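Local coordinates for protein second substrate binding domain of putative amino acid ABC transporter (Streptococcus pneumoniae, PDB 4OEN) that probably captures an amino acid outside the cell and hands it to the membrane-spanning part of an ABC importer, at residues K4-S9 / E45-G50; A14-Q19 / G27-L32; T91-K96 / I153-D158; V95-N100 / G170-T175. All coordinates share one frame; numbering follows the deposited sequence.

Contact 1 of 4, residues K4-S9 / E45-G50; sequences KYIIAS and EITNPG
Two parallel strands of the first lobe of a periplasmic binding protein type II fold meet here, the N-terminal strand 5-8 and strand 44-47. Y5 O accepts from E45 N, E45 O from I7 N and I7 O from T47 N. The middle bond is the straightest, I7 N to E45 O at 2.8 Å with 176° at the hydrogen and the donor almost on the C=O axis. The ladder then slackens: S9 N to T47 O is bent and weak. The chain of 45-50 turns through P49, whose CD presses on S9 O at 3.1 Å, and G50 N reaches the same oxygen at 3.2 Å. G50 is the N-cap of helix 51-60, so strand 44-47 leads through a short turn into that helix, and the connection from strand 5-8 through helix 28-40 to strand 44-47 is a beta-alpha-beta crossover. On one face I6 and E45 lie side by side; E45, its CG anti to the backbone N (chi1 174°), extends so that OE1 rests 3.7 Å from I6 CG1. On the same face T47 OG1, in the crowded position between N and C, lies 3.6 Å from A8 CB. I7 and I46 occupy the other face, where I46 packs on M30, I33 and K34 of helix 28-40. S9 CB lies 3.7 Å from N48 ND2, which donates to D10 O, while S9 OG is bonded to I67 O.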
loop_
_atom_site.group_PDB
_atom_site.type_symbol
_atom_site.label_atom_id
_atom_site.label_comp_id
_atom_site.label_asym_id
_atom_site.label_seq_id
_atom_site.Cartn_x
_atom_site.Cartn_y
_atom_site.Cartn_z
ATOM N N LYS A 4 0.251 0.816 -26.278
ATOM C CA LYS A 4 1.239 1.784 -26.748
ATOM C C LYS A 4 2.309 2.049 -25.681
ATOM O O LYS A 4 3.487 1.793 -25.927
ATOM C CB LYS A 4 0.563 3.086 -27.167
ATOM C CG LYS A 4 1.531 4.240 -27.388
ATOM C CD LYS A 4 0.811 5.576 -27.421
ATOM C CE LYS A 4 -0.419 5.562 -26.536
ATOM N NZ LYS A 4 -1.406 6.589 -26.926
ATOM N N TYR A 5 1.916 2.555 -24.506
ATOM C CA TYR A 5 2.842 2.578 -23.376
ATOM C C TYR A 5 2.757 1.254 -22.645
ATOM O O TYR A 5 1.666 0.791 -22.327
ATOM C CB TYR A 5 2.535 3.695 -22.380
ATOM C CG TYR A 5 2.806 5.094 -22.867
ATOM C CD1 TYR A 5 4.103 5.578 -22.970
ATOM C CD2 TYR A 5 1.757 5.939 -23.202
ATOM C CE1 TYR A 5 4.349 6.867 -23.406
ATOM C CE2 TYR A 5 1.987 7.223 -23.642
ATOM C CZ TYR A 5 3.283 7.682 -23.744
ATOM O OH TYR A 5 3.502 8.962 -24.182
ATOM N N ILE A 6 3.904 0.656 -22.362
ATOM C CA ILE A 6 3.934 -0.596 -21.622
ATOM C C ILE A 6 4.098 -0.315 -20.142
ATOM O O ILE A 6 5.048 0.348 -19.740
ATOM C CB ILE A 6 5.068 -1.508 -22.115
ATOM C CG1 ILE A 6 4.863 -1.843 -23.592
ATOM C CG2 ILE A 6 5.129 -2.779 -21.291
ATOM C CD1 ILE A 6 5.944 -2.722 -24.163
ATOM N N ILE A 7 3.157 -0.806 -19.337
ATOM C CA ILE A 7 3.172 -0.571 -17.899
ATOM C C ILE A 7 3.399 -1.879 -17.177
ATOM O O ILE A 7 2.610 -2.798 -17.302
ATOM C CB ILE A 7 1.851 0.047 -17.379
ATOM C CG1 ILE A 7 1.473 1.282 -18.205
ATOM C CG2 ILE A 7 1.974 0.381 -15.886
ATOM C CD1 ILE A 7 2.514 2.385 -18.165
ATOM N N ALA A 8 4.488 -1.959 -16.430
ATOM C CA ALA A 8 4.830 -3.192 -15.745
ATOM C C ALA A 8 4.461 -3.114 -14.272
ATOM O O ALA A 8 4.551 -2.048 -13.654
ATOM C CB ALA A 8 6.313 -3.484 -15.920
ATOM N N SER A 9 4.044 -4.246 -13.710
ATOM C CA SER A 9 3.591 -4.268 -12.335
ATOM C C SER A 9 3.953 -5.571 -11.632
ATOM O O SER A 9 4.554 -6.481 -12.218
ATOM C CB SER A 9 2.069 -4.040 -12.297
ATOM O OG SER A 9 1.616 -3.862 -10.972
ATOM N N GLU A 45 -0.484 -1.220 -22.406
ATOM C CA GLU A 45 -0.459 -2.661 -22.247
ATOM C C GLU A 45 0.102 -2.896 -20.855
ATOM O O GLU A 45 1.157 -2.377 -20.526
ATOM C CB GLU A 45 0.408 -3.346 -23.288
ATOM C CG GLU A 45 0.549 -4.842 -23.036
ATOM C CD GLU A 45 1.749 -5.448 -23.741
ATOM O OE1 GLU A 45 2.559 -4.682 -24.309
ATOM O OE2 GLU A 45 1.882 -6.692 -23.725
ATOM N N ILE A 46 -0.603 -3.671 -20.045
ATOM C CA ILE A 46 -0.153 -3.943 -18.689
ATOM C C ILE A 46 0.483 -5.329 -18.649
ATOM O O ILE A 46 -0.044 -6.280 -19.214
ATOM C CB ILE A 46 -1.309 -3.871 -17.674
ATOM C CG1 ILE A 46 -1.891 -2.457 -17.643
ATOM C CG2 ILE A 46 -0.841 -4.274 -16.311
ATOM C CD1 ILE A 46 -3.142 -2.318 -16.762
ATOM N N THR A 47 1.631 -5.411 -17.995
ATOM C CA THR A 47 2.267 -6.700 -17.750
ATOM C C THR A 47 2.448 -6.860 -16.246
ATOM O O THR A 47 2.536 -5.873 -15.520
ATOM C CB THR A 47 3.614 -6.815 -18.463
ATOM O OG1 THR A 47 4.527 -5.839 -17.955
ATOM C CG2 THR A 47 3.440 -6.615 -19.959
ATOM N N ASN A 48 2.505 -8.106 -15.778
ATOM C CA ASN A 48 2.661 -8.351 -14.350
ATOM C C ASN A 48 3.781 -9.344 -14.072
ATOM O O ASN A 48 3.533 -10.434 -13.561
ATOM C CB ASN A 48 1.332 -8.861 -13.765
ATOM C CG ASN A 48 0.193 -7.876 -13.966
ATOM O OD1 ASN A 48 -0.444 -7.854 -15.022
ATOM N ND2 ASN A 48 -0.063 -7.053 -12.949
ATOM N N PRO A 49 5.021 -8.967 -14.424
ATOM C CA PRO A 49 6.169 -9.878 -14.318
ATOM C C PRO A 49 6.727 -9.982 -12.902
ATOM O O PRO A 49 7.630 -10.779 -12.669
ATOM C CB PRO A 49 7.192 -9.241 -15.258
ATOM C CG PRO A 49 6.921 -7.777 -15.140
ATOM C CD PRO A 49 5.412 -7.665 -14.997
ATOM N N GLY A 50 6.184 -9.198 -11.975
ATOM C CA GLY A 50 6.718 -9.141 -10.631
ATOM C C GLY A 50 7.444 -7.823 -10.434
ATOM O O GLY A 50 7.902 -7.223 -11.398
#

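Contact 2 of 4, residues A14-Q19 / G27-L32; sequences APFVFQ and GIDMEL
F16 CG stands anti to its carbonyl carbon (chi1 -62°), and D29 CG does the same (chi1 -74°), which brings the ring and the carboxylate together. They cross obliquely, their planes 42° apart. D29 OD1 sits at the edge of the F16 ring, near its plane and 3.6 Å from CD1, while OD2 lies 3.5 Å from F16 CB. V17 holds CG1 in the crowded position between the backbone N and the carbonyl carbon, which leaves CG2 anti to the N, and M30, bent at chi2 and chi3, curls round it, CG coming to 3.8 Å of V17 CG2. P15, which follows a cis peptide bond, runs alongside I28.

Beneath these side chains the loop grips the start of helix 28-40. I28 N donates to P15 O at 3.0 Å, and D29 N to F16 O at 2.9 Å, the latter arriving on a lone pair. Both are first-turn amides that no carbonyl of the helix can serve. G27, at the N-cap, lies close against the loop, its CA 3.4 Å from F16 O. F16 and V17 form a classic beta bulge, and P15 and F16 also touch P161 of helix 160-168, in the second lobe.

D29 is buried, but its carboxylate is not without partners: OD2 accepts from G69 N, and OD1 takes a weak bond from Y86 OH. With its own helix start close by, the acid is probably held in its ionised form, and the ring edge of F16, the slightly positive rim of the aromatic, suits the carboxylate oxygen it meets.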
loop_
_atom_site.group_PDB
_atom_site.type_symbol
_atom_site.label_atom_id
_atom_site.label_comp_id
_atom_site.label_asym_id
_atom_site.label_seq_id
_atom_site.Cartn_x
_atom_site.Cartn_y
_atom_site.Cartn_z
ATOM N N ALA A 14 -1.585 -7.254 -2.849
ATOM C CA ALA A 14 -2.922 -6.763 -2.524
ATOM C C ALA A 14 -2.799 -5.700 -1.441
ATOM O O ALA A 14 -1.995 -5.854 -0.524
ATOM C CB ALA A 14 -3.828 -7.916 -2.052
ATOM N N PRO A 15 -3.616 -4.631 -1.514
ATOM C CA PRO A 15 -4.703 -4.344 -2.458
ATOM C C PRO A 15 -4.301 -3.569 -3.706
ATOM O O PRO A 15 -5.188 -3.214 -4.477
ATOM C CB PRO A 15 -5.649 -3.488 -1.619
ATOM C CG PRO A 15 -4.688 -2.675 -0.768
ATOM C CD PRO A 15 -3.569 -3.643 -0.424
ATOM N N PHE A 16 -3.011 -3.312 -3.912
ATOM C CA PHE A 16 -2.586 -2.547 -5.084
ATOM C C PHE A 16 -2.685 -3.336 -6.386
ATOM O O PHE A 16 -3.148 -2.814 -7.408
ATOM C CB PHE A 16 -1.161 -2.021 -4.865
ATOM C CG PHE A 16 -1.060 -1.096 -3.698
ATOM C CD1 PHE A 16 -1.441 0.234 -3.826
ATOM C CD2 PHE A 16 -0.654 -1.560 -2.456
ATOM C CE1 PHE A 16 -1.393 1.093 -2.748
ATOM C CE2 PHE A 16 -0.594 -0.704 -1.365
ATOM C CZ PHE A 16 -0.967 0.635 -1.514
ATOM N N VAL A 17 -2.275 -4.597 -6.356
ATOM C CA VAL A 17 -2.363 -5.423 -7.550
ATOM C C VAL A 17 -2.368 -6.867 -7.107
ATOM O O VAL A 17 -1.525 -7.290 -6.297
ATOM C CB VAL A 17 -1.214 -5.115 -8.552
ATOM C CG1 VAL A 17 0.177 -5.223 -7.887
ATOM C CG2 VAL A 17 -1.300 -6.027 -9.789
ATOM N N PHE A 18 -3.347 -7.612 -7.609
ATOM C CA PHE A 18 -3.478 -9.021 -7.280
ATOM C C PHE A 18 -4.410 -9.707 -8.267
ATOM O O PHE A 18 -5.139 -9.047 -9.015
ATOM C CB PHE A 18 -3.976 -9.205 -5.837
ATOM C CG PHE A 18 -5.306 -8.550 -5.558
ATOM C CD1 PHE A 18 -6.460 -9.309 -5.498
ATOM C CD2 PHE A 18 -5.391 -7.176 -5.354
ATOM C CE1 PHE A 18 -7.685 -8.711 -5.244
ATOM C CE2 PHE A 18 -6.615 -6.572 -5.096
ATOM C CZ PHE A 18 -7.755 -7.340 -5.039
ATOM N N GLN A 19 -4.359 -11.029 -8.279
ATOM C CA GLN A 19 -5.195 -11.832 -9.160
ATOM C C GLN A 19 -6.563 -12.095 -8.527
ATOM O O GLN A 19 -6.656 -12.509 -7.367
ATOM C CB GLN A 19 -4.478 -13.152 -9.480
ATOM C CG GLN A 19 -4.784 -13.749 -10.838
ATOM C CD GLN A 19 -3.984 -15.024 -11.099
ATOM O OE1 GLN A 19 -3.130 -15.407 -10.301
ATOM N NE2 GLN A 19 -4.266 -15.683 -12.214
ATOM N N GLY A 27 -7.045 -4.553 -8.679
ATOM C CA GLY A 27 -6.435 -3.848 -7.562
ATOM C C GLY A 27 -6.435 -2.351 -7.796
ATOM O O GLY A 27 -6.696 -1.909 -8.899
ATOM N N ILE A 28 -6.130 -1.576 -6.758
ATOM C CA ILE A 28 -6.085 -0.121 -6.876
ATOM C C ILE A 28 -5.251 0.356 -8.069
ATOM O O ILE A 28 -5.675 1.216 -8.847
ATOM C CB ILE A 28 -5.503 0.493 -5.590
ATOM C CG1 ILE A 28 -6.401 0.157 -4.402
ATOM C CG2 ILE A 28 -5.258 1.987 -5.760
ATOM C CD1 ILE A 28 -5.816 0.603 -3.055
ATOM N N ASP A 29 -4.060 -0.209 -8.208
ATOM C CA ASP A 29 -3.135 0.225 -9.256
ATOM C C ASP A 29 -3.633 -0.076 -10.642
ATOM O O ASP A 29 -3.449 0.728 -11.560
ATOM C CB ASP A 29 -1.783 -0.441 -9.098
ATOM C CG ASP A 29 -0.995 0.116 -7.961
ATOM O OD1 ASP A 29 -1.445 1.111 -7.342
ATOM O OD2 ASP A 29 0.082 -0.454 -7.714
ATOM N N MET A 30 -4.241 -1.249 -10.791
ATOM C CA MET A 30 -4.729 -1.688 -12.096
ATOM C C MET A 30 -5.871 -0.799 -12.525
ATOM O O MET A 30 -5.907 -0.321 -13.661
ATOM C CB MET A 30 -5.158 -3.150 -12.050
ATOM C CG MET A 30 -3.981 -4.111 -11.764
ATOM S SD MET A 30 -2.644 -4.095 -13.004
ATOM C CE MET A 30 -1.492 -2.893 -12.329
ATOM N N GLU A 31 -6.799 -0.548 -11.604
ATOM C CA GLU A 31 -7.925 0.305 -11.940
ATOM C C GLU A 31 -7.487 1.741 -12.196
ATOM O O GLU A 31 -7.999 2.393 -13.101
ATOM C CB GLU A 31 -8.983 0.258 -10.838
ATOM C CG GLU A 31 -9.658 -1.094 -10.752
ATOM C CD GLU A 31 -10.994 -1.060 -10.027
ATOM O OE1 GLU A 31 -11.766 -0.088 -10.192
ATOM O OE2 GLU A 31 -11.268 -2.020 -9.291
ATOM N N LEU A 32 -6.544 2.232 -11.392
ATOM C CA LEU A 32 -6.108 3.616 -11.499
ATOM C C LEU A 32 -5.381 3.879 -12.821
ATOM O O LEU A 32 -5.680 4.845 -13.506
ATOM C CB LEU A 32 -5.217 3.976 -10.316
ATOM C CG LEU A 32 -4.601 5.373 -10.344
ATOM C CD1 LEU A 32 -5.676 6.428 -10.267
ATOM C CD2 LEU A 32 -3.597 5.499 -9.218
#

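Contact 3 of 4, residues T91-K96 / I153-D158; sequences TILGVK and IDAVMD
Strands 87-96 and 155-159 run antiparallel in the second lobe, and their pairing is tight in the middle, round L93, G94, V156 and M157, and loosens towards K96 and D154. Two hydrogen-bonded pairs make the ladder, I92 with D158 and G94 with V156, each closed by two backbone bonds. G94 N to V156 O is the shortest, 2.8 Å, with the donor 31° above the carbonyl plane, whereas I92 N approaches D158 O nearly along its C=O axis.

Between these pairs L93 and M157 face each other with their CA atoms 4.5 Å apart. In the conformer described, M157, CG anti to the backbone N (chi1 -159°) and then bent at chi2, crosses T91 at about a right angle; its CG comes to 3.3 Å of T91 OG1, a hydroxyl bonded to S120 OG, and its CE also touches that oxygen. The M157 SD atom rests 3.9 Å from L93 CD1. Beyond, L93 CD1 and V95 CG1 both lean on A155 CB, V95 at 3.6 Å. On the opposite face, beside the bare CA of G94, V156 CG2 lies 3.7 Å from G94 O, and V156 and D158 pack on helix 141-150.

At the other end direct bonding gives way to water: K96 N donates to a water that in turn donates to D154 O, each at 3.0 Å. D154 OD2 is hydrogen-bonded to T111 N. The hydrophobic middle thus leaves the paired amides and carbonyls to satisfy one another, and a single water carries the pairing one step further as the strands part.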
loop_
_atom_site.group_PDB
_atom_site.type_symbol
_atom_site.label_atom_id
_atom_site.label_comp_id
_atom_site.label_asym_id
_atom_site.label_seq_id
_atom_site.Cartn_x
_atom_site.Cartn_y
_atom_site.Cartn_z
ATOM N N THR A 91 1.440 3.232 8.847
ATOM C CA THR A 91 1.358 2.116 9.779
ATOM C C THR A 91 0.193 2.433 10.721
ATOM O O THR A 91 -0.049 3.592 11.027
ATOM C CB THR A 91 2.679 1.915 10.568
ATOM O OG1 THR A 91 2.494 0.862 11.509
ATOM C CG2 THR A 91 3.066 3.159 11.310
ATOM N N ILE A 92 -0.539 1.412 11.147
ATOM C CA ILE A 92 -1.752 1.647 11.933
ATOM C C ILE A 92 -1.991 0.499 12.895
ATOM O O ILE A 92 -1.608 -0.643 12.639
ATOM C CB ILE A 92 -2.973 1.856 10.985
ATOM C CG1 ILE A 92 -4.138 2.528 11.700
ATOM C CG2 ILE A 92 -3.413 0.553 10.336
ATOM C CD1 ILE A 92 -5.216 2.997 10.725
ATOM N N LEU A 93 -2.594 0.816 14.032
ATOM C CA LEU A 93 -2.944 -0.203 15.012
ATOM C C LEU A 93 -4.207 -0.972 14.603
ATOM O O LEU A 93 -5.187 -0.379 14.138
ATOM C CB LEU A 93 -3.169 0.440 16.392
ATOM C CG LEU A 93 -3.146 -0.546 17.563
ATOM C CD1 LEU A 93 -1.712 -0.871 17.971
ATOM C CD2 LEU A 93 -3.956 -0.003 18.748
ATOM N N GLY A 94 -4.198 -2.284 14.808
ATOM C CA GLY A 94 -5.380 -3.111 14.572
ATOM C C GLY A 94 -5.775 -3.843 15.842
ATOM O O GLY A 94 -4.901 -4.323 16.562
ATOM N N VAL A 95 -7.075 -3.893 16.142
ATOM C CA VAL A 95 -7.599 -4.683 17.257
ATOM C C VAL A 95 -8.888 -5.406 16.858
ATOM O O VAL A 95 -9.510 -5.078 15.842
ATOM C CB VAL A 95 -7.876 -3.800 18.512
ATOM C CG1 VAL A 95 -6.592 -3.179 19.039
ATOM C CG2 VAL A 95 -8.923 -2.717 18.205
ATOM N N LYS A 96 -9.293 -6.403 17.641
ATOM C CA LYS A 96 -10.593 -7.031 17.427
ATOM C C LYS A 96 -11.730 -6.045 17.662
ATOM O O LYS A 96 -11.584 -5.075 18.411
ATOM C CB LYS A 96 -10.758 -8.250 18.329
ATOM C CG LYS A 96 -9.672 -9.287 18.109
ATOM C CD LYS A 96 -9.896 -10.511 18.988
ATOM C CE LYS A 96 -11.142 -11.274 18.577
ATOM N NZ LYS A 96 -11.355 -12.470 19.440
ATOM N N ILE A 153 -2.242 -11.755 22.097
ATOM C CA ILE A 153 -1.813 -10.361 22.064
ATOM C C ILE A 153 -3.063 -9.476 22.050
ATOM O O ILE A 153 -4.153 -9.934 21.703
ATOM C CB ILE A 153 -0.920 -10.059 20.855
ATOM C CG1 ILE A 153 -1.611 -10.484 19.563
ATOM C CG2 ILE A 153 0.413 -10.810 20.998
ATOM C CD1 ILE A 153 -0.876 -10.115 18.293
ATOM N N ASP A 154 -2.894 -8.215 22.424
ATOM C CA ASP A 154 -4.009 -7.283 22.559
ATOM C C ASP A 154 -4.263 -6.433 21.319
ATOM O O ASP A 154 -5.337 -5.855 21.153
ATOM C CB ASP A 154 -3.749 -6.385 23.760
ATOM C CG ASP A 154 -3.632 -7.179 25.041
ATOM O OD1 ASP A 154 -4.673 -7.703 25.492
ATOM O OD2 ASP A 154 -2.515 -7.287 25.593
ATOM N N ALA A 155 -3.264 -6.347 20.455
ATOM C CA ALA A 155 -3.310 -5.478 19.289
ATOM C C ALA A 155 -2.213 -5.894 18.339
ATOM O O ALA A 155 -1.305 -6.654 18.727
ATOM C CB ALA A 155 -3.139 -4.013 19.683
ATOM N N VAL A 156 -2.321 -5.421 17.100
ATOM C CA VAL A 156 -1.230 -5.528 16.139
ATOM C C VAL A 156 -0.927 -4.154 15.572
ATOM O O VAL A 156 -1.752 -3.238 15.639
ATOM C CB VAL A 156 -1.560 -6.463 14.953
ATOM C CG1 VAL A 156 -1.946 -7.846 15.440
ATOM C CG2 VAL A 156 -2.688 -5.858 14.092
ATOM N N MET A 157 0.269 -4.005 15.032
ATOM C CA MET A 157 0.623 -2.842 14.222
ATOM C C MET A 157 0.956 -3.352 12.820
ATOM O O MET A 157 1.783 -4.248 12.694
ATOM C CB MET A 157 1.817 -2.097 14.827
ATOM C CG MET A 157 1.951 -0.653 14.393
ATOM S SD MET A 157 0.910 0.420 15.394
ATOM C CE MET A 157 1.009 1.970 14.491
ATOM N N ASP A 158 0.334 -2.794 11.784
ATOM C CA ASP A 158 0.543 -3.301 10.418
ATOM C C ASP A 158 0.373 -2.189 9.397
ATOM O O ASP A 158 -0.016 -1.076 9.730
ATOM C CB ASP A 158 -0.452 -4.436 10.127
ATOM C CG ASP A 158 0.033 -5.450 9.080
ATOM O OD1 ASP A 158 1.055 -5.259 8.362
ATOM O OD2 ASP A 158 -0.658 -6.484 8.965
HETATM O O HOH W 1 -7.822 -7.163 20.113
#

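Contact 4 of 4, residues V95-N100 / G170-T175; sequences VKESSN and GQKLKT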
loop_
_atom_site.group_PDB
_atom_site.type_symbol
_atom_site.label_atom_id
_atom_site.label_comp_id
_atom_site.label_asym_id
_atom_site.label_seq_id
_atom_site.Cartn_x
_atom_site.Cartn_y
_atom_site.Cartn_z
ATOM N N VAL A 95 -7.075 -3.893 16.142
ATOM C CA VAL A 95 -7.599 -4.683 17.257
ATOM C C VAL A 95 -8.888 -5.406 16.858
ATOM O O VAL A 95 -9.510 -5.078 15.842
ATOM C CB VAL A 95 -7.876 -3.800 18.512
ATOM C CG1 VAL A 95 -6.592 -3.179 19.039
ATOM C CG2 VAL A 95 -8.923 -2.717 18.205
ATOM N N LYS A 96 -9.293 -6.403 17.641
ATOM C CA LYS A 96 -10.593 -7.031 17.427
ATOM C C LYS A 96 -11.730 -6.045 17.662
ATOM O O LYS A 96 -11.584 -5.075 18.411
ATOM C CB LYS A 96 -10.758 -8.250 18.329
ATOM C CG LYS A 96 -9.672 -9.287 18.109
ATOM C CD LYS A 96 -9.896 -10.511 18.988
ATOM C CE LYS A 96 -11.142 -11.274 18.577
ATOM N NZ LYS A 96 -11.355 -12.470 19.440
ATOM N N GLU A 97 -12.853 -6.327 17.054
ATOM C CA GLU A 97 -14.009 -5.490 17.172
ATOM C C GLU A 97 -14.379 -5.164 18.586
ATOM O O GLU A 97 -14.822 -4.108 18.874
ATOM C CB GLU A 97 -15.178 -6.216 16.547
ATOM C CG GLU A 97 -14.993 -6.312 15.069
ATOM C CD GLU A 97 -15.571 -5.123 14.369
ATOM O OE1 GLU A 97 -15.664 -4.072 14.974
ATOM O OE2 GLU A 97 -15.962 -5.264 13.213
ATOM N N SER A 98 -14.180 -6.155 19.431
ATOM C CA SER A 98 -14.572 -6.124 20.826
ATOM C C SER A 98 -13.643 -5.303 21.722
ATOM O O SER A 98 -13.973 -5.032 22.878
ATOM C CB SER A 98 -14.634 -7.561 21.354
ATOM O OG SER A 98 -13.419 -8.244 21.040
ATOM N N SER A 99 -12.491 -4.909 21.194
ATOM C CA SER A 99 -11.461 -4.295 22.023
ATOM C C SER A 99 -11.843 -2.918 22.557
ATOM O O SER A 99 -12.442 -2.124 21.853
ATOM C CB SER A 99 -10.158 -4.170 21.242
ATOM O OG SER A 99 -9.191 -3.458 21.995
ATOM N N ASN A 100 -11.413 -2.655 23.789
ATOM C CA ASN A 100 -11.561 -1.372 24.474
ATOM C C ASN A 100 -10.556 -0.302 24.018
ATOM O O ASN A 100 -10.763 0.900 24.225
ATOM C CB ASN A 100 -11.407 -1.600 25.982
ATOM C CG ASN A 100 -11.992 -0.485 26.807
ATOM O OD1 ASN A 100 -12.760 0.337 26.309
ATOM N ND2 ASN A 100 -11.634 -0.451 28.087
ATOM N N GLY A 170 -14.142 -8.085 5.059
ATOM C CA GLY A 170 -15.016 -8.671 6.062
ATOM C C GLY A 170 -14.384 -9.122 7.362
ATOM O O GLY A 170 -15.094 -9.614 8.242
ATOM N N GLN A 171 -13.069 -8.965 7.514
ATOM C CA GLN A 171 -12.434 -9.350 8.767
ATOM C C GLN A 171 -12.892 -8.422 9.873
ATOM O O GLN A 171 -12.928 -7.202 9.697
ATOM C CB GLN A 171 -10.913 -9.334 8.654
ATOM C CG GLN A 171 -10.376 -10.473 7.817
ATOM C CD GLN A 171 -10.701 -11.823 8.403
ATOM O OE1 GLN A 171 -10.388 -12.099 9.561
ATOM N NE2 GLN A 171 -11.344 -12.671 7.611
ATOM N N LYS A 172 -13.234 -9.008 11.015
ATOM C CA LYS A 172 -13.846 -8.268 12.103
ATOM C C LYS A 172 -12.789 -7.604 12.970
ATOM O O LYS A 172 -12.677 -7.893 14.160
ATOM C CB LYS A 172 -14.735 -9.196 12.940
ATOM C CG LYS A 172 -15.835 -9.857 12.131
ATOM C CD LYS A 172 -16.823 -8.837 11.581
ATOM C CE LYS A 172 -17.791 -8.358 12.658
ATOM N NZ LYS A 172 -18.897 -7.526 12.091
ATOM N N LEU A 173 -12.017 -6.717 12.355
ATOM C CA LEU A 173 -11.003 -5.949 13.062
ATOM C C LEU A 173 -11.363 -4.483 12.957
ATOM O O LEU A 173 -12.211 -4.111 12.147
ATOM C CB LEU A 173 -9.602 -6.194 12.477
ATOM C CG LEU A 173 -9.178 -7.661 12.500
ATOM C CD1 LEU A 173 -7.860 -7.854 11.760
ATOM C CD2 LEU A 173 -9.059 -8.130 13.924
ATOM N N LYS A 174 -10.727 -3.653 13.772
ATOM C CA LYS A 174 -10.974 -2.219 13.699
ATOM C C LYS A 174 -9.684 -1.443 13.915
ATOM O O LYS A 174 -8.684 -1.991 14.394
ATOM C CB LYS A 174 -12.049 -1.814 14.712
ATOM C CG LYS A 174 -11.656 -2.060 16.143
ATOM C CD LYS A 174 -12.804 -1.648 17.056
ATOM C CE LYS A 174 -12.436 -1.794 18.520
ATOM N NZ LYS A 174 -13.596 -1.368 19.373
ATOM N N THR A 175 -9.711 -0.175 13.526
ATOM C CA THR A 175 -8.554 0.704 13.590
ATOM C C THR A 175 -8.953 1.957 14.359
ATOM O O THR A 175 -9.396 2.950 13.774
ATOM C CB THR A 175 -8.045 1.068 12.190
ATOM O OG1 THR A 175 -9.142 1.551 11.405
ATOM C CG2 THR A 175 -7.451 -0.164 11.498
HETATM O O HOH W 2 -14.708 -4.185 11.332
#
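K174 leaves strand 173-174 with CB 4.3 Å from E97 OE1 and CG in the crowded position between backbone N and carbonyl carbon (chi1 63°), then runs extended to its tip. CG presses on V95 CG2 at 3.5 Å, tighter than ordinary carbon contact. CD passes over the carbonyls of K96 and E97, and CE lies 3.3 Å from both E97 O and S99 O. K174 NZ donates to S99 O at 2.8 Å, in the carbonyl plane. K174 NZ also donates to E97 O at 3.0 Å, from 45° above that plane. Both acceptors belong to the type I turn K96 to S99 that begins at the end of strand 87-96.

At the root of the lysine, V95 and K174 form an antiparallel hydrogen-bonded pair. Two residues on, E97 N donates to K172 O, K172 being the centre of an inverse gamma turn. E97 CG lies 2.9 Å from K172 O, E97 OE2 makes a long salt bridge to K172 NZ, and a water lies within bonding reach of OE2 and L173 O.

The ammonium charge is probably met largely by backbone carbonyl dipoles, which would tie the turn to the strand, while the E97 to K172 pairing at the surface probably contributes less.

Overall arrangement
Contacts 1 and 2 belong to one lobe and touch: M30 and V17 of contact 2 lie against I46, S9 and N48 of contact 1, with S9 OG 3.5 Å from M30 CE. Along the chain, contact 2 falls within the crossover that contact 1 closes. In the second lobe strand 87-96 lies between 155-159 and 173-174, and V95 and K96 belong to both contact 3 and contact 4, whose centres are 9 Å apart. Contact 1 lies across the chain's centre from contacts 3 and 4, its centre about 34 Å from that of contact 3. Contact 2 is the nearer of the first two to contact 3, with nearest atoms about 9 Å apart; in this fold the substrate generally binds between the lobes.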